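Local coordinates for protein BolA (Coxiella burnetii, PDB 3TR3) that is of uncertain function but belongs to the BolA/IbaG family and is probably a stress-induced protein, at residues T6-D9 against I10-I14. Sequence-based numbering, arbitrary orientation.
Sequences TTHD and IKQWI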
loop_
_atom_site.group_PDB
_atom_site.type_symbol
_atom_site.label_atom_id
_atom_site.label_comp_id
_atom_site.label_asym_id
_atom_site.label_seq_id
_atom_site.Cartn_x
_atom_site.Cartn_y
_atom_site.Cartn_z
ATOM N N THR B 6 9.296 -3.434 9.424
ATOM C CA THR B 6 8.640 -4.023 8.257
ATOM C C THR B 6 7.950 -2.959 7.442
ATOM O O THR B 6 7.851 -1.803 7.866
ATOM C CB THR B 6 7.579 -5.100 8.624
ATOM O OG1 THR B 6 6.576 -4.511 9.466
ATOM C CG2 THR B 6 8.242 -6.331 9.309
ATOM N N THR B 7 7.458 -3.339 6.275
ATOM C CA THR B 7 6.699 -2.390 5.483
ATOM C C THR B 7 5.369 -2.033 6.152
ATOM O O THR B 7 4.865 -0.937 5.941
ATOM C CB THR B 7 6.444 -2.887 4.052
ATOM O OG1 THR B 7 5.715 -4.121 4.115
ATOM C CG2 THR B 7 7.764 -3.095 3.326
ATOM N N HIS B 8 4.792 -2.956 6.922
ATOM C CA HIS B 8 3.514 -2.708 7.611
ATOM C C HIS B 8 3.721 -1.709 8.787
ATOM O O HIS B 8 2.816 -0.980 9.150
ATOM C CB HIS B 8 2.919 -4.036 8.115
ATOM C CG HIS B 8 1.508 -3.934 8.612
ATOM N ND1 HIS B 8 0.450 -3.568 7.801
ATOM C CD2 HIS B 8 0.974 -4.162 9.841
ATOM C CE1 HIS B 8 -0.673 -3.581 8.501
ATOM N NE2 HIS B 8 -0.380 -3.941 9.743
ATOM N N ASP B 9 4.906 -1.735 9.395
ATOM C CA ASP B 9 5.311 -0.711 10.332
ATOM C C ASP B 9 5.279 0.682 9.669
ATOM O O ASP B 9 4.656 1.595 10.182
ATOM C CB ASP B 9 6.721 -0.978 10.852
ATOM C CG ASP B 9 6.787 -2.160 11.795
ATOM O OD1 ASP B 9 5.791 -2.464 12.490
ATOM O OD2 ASP B 9 7.862 -2.795 11.829
ATOM N N ILE B 10 5.982 0.830 8.551
ATOM C CA ILE B 10 6.126 2.107 7.897
ATOM C C ILE B 10 4.710 2.665 7.667
ATOM O O ILE B 10 4.450 3.854 7.918
ATOM C CB ILE B 10 6.845 1.978 6.519
ATOM C CG1 ILE B 10 8.268 1.409 6.649
ATOM C CG2 ILE B 10 6.861 3.325 5.787
ATOM C CD1 ILE B 10 9.201 2.200 7.499
ATOM N N LYS B 11 3.798 1.788 7.228
ATOM C CA LYS B 11 2.444 2.179 6.860
ATOM C C LYS B 11 1.584 2.581 8.054
ATOM O O LYS B 11 0.884 3.613 8.002
ATOM C CB LYS B 11 1.748 1.072 6.055
ATOM C CG LYS B 11 0.234 1.102 6.126
ATOM C CD LYS B 11 -0.376 0.162 5.082
ATOM C CE LYS B 11 -1.824 -0.178 5.423
ATOM N NZ LYS B 11 -2.791 0.858 5.001
ATOM N N GLN B 12 1.626 1.766 9.115
ATOM C CA GLN B 12 0.908 2.090 10.334
ATOM C C GLN B 12 1.401 3.384 11.034
ATOM O O GLN B 12 0.594 4.177 11.487
ATOM C CB GLN B 12 0.937 0.902 11.296
ATOM C CG GLN B 12 0.111 -0.286 10.787
ATOM C CD GLN B 12 -0.045 -1.406 11.827
ATOM O OE1 GLN B 12 0.909 -1.760 12.547
ATOM N NE2 GLN B 12 -1.256 -1.969 11.907
ATOM N N TRP B 13 2.722 3.563 11.129
ATOM C CA TRP B 13 3.336 4.677 11.841
ATOM C C TRP B 13 3.009 6.015 11.167
ATOM O O TRP B 13 2.656 6.979 11.836
ATOM C CB TRP B 13 4.855 4.504 11.922
ATOM C CG TRP B 13 5.337 3.364 12.780
ATOM C CD1 TRP B 13 4.655 2.744 13.790
ATOM C CD2 TRP B 13 6.610 2.689 12.688
ATOM N NE1 TRP B 13 5.423 1.741 14.339
ATOM C CE2 TRP B 13 6.626 1.686 13.687
ATOM C CE3 TRP B 13 7.740 2.849 11.866
ATOM C CZ2 TRP B 13 7.722 0.834 13.885
ATOM C CZ3 TRP B 13 8.831 2.013 12.063
ATOM C CH2 TRP B 13 8.813 1.011 13.068
ATOM N N ILE B 14 3.111 6.062 9.843
ATOM C CA ILE B 14 2.823 7.284 9.111
ATOM C C ILE B 14 1.340 7.624 9.186
ATOM O O ILE B 14 0.985 8.766 9.410
ATOM C CB ILE B 14 3.250 7.191 7.651
ATOM C CG1 ILE B 14 4.762 6.999 7.535
ATOM C CG2 ILE B 14 2.796 8.418 6.898
ATOM C CD1 ILE B 14 5.208 6.707 6.050
#
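Asp9 lies alongside Trp13 one turn further on in helix 7-17, the two side chains running next to each other with carboxylate and indole planes only 6° apart. The Asp9 CB sits over the six-membered ring, 3.6 Å from its centroid, as a CH-pi contact. Its CG, swung back to the backbone N side and opposite the carbonyl carbon by chi1 of -71°, packs over the same part of the indole, 3.8 Å from Trp13 CZ2. Of the two oxygens, OD1 of Asp9 only grazes the ring, 4.1 Å from Trp13 CZ2. OD2 turns to the start of the helix and accepts from Thr6 N at 2.9 Å, the donor reaching it from above the carboxylate plane, and takes a second hydrogen bond from Asn2 ND2. Thr6, the N-cap, returns the bond: its OG1 accepts from Asp9 N at 3.2 Å, completing a capping box. Close to the same indole, Asp9 O lies over a face and receives Trp13 N in a nearly straight bond of 2.9 Å.

Around the helix, Gln12 places CG over the His8 ring, 4.0 Å from its centroid, while its amide is turned 39° from the imidazole plane. The ND1 of that ring makes a weak hydrogen bond to Glu27 of the second subunit, and Thr7 OG1 bonds to the same glutamate. Trp13 also stacks on His61 and Ile10 packs on Ile66, joining helix 7-17 to the second half of the chain.

One side chain thus serves both: CB and CG pack on the indole while OD2 closes the cap; its negative charge beside the helix N-terminus would be expected to suit the helix dipole and help keep Asp9 ionised.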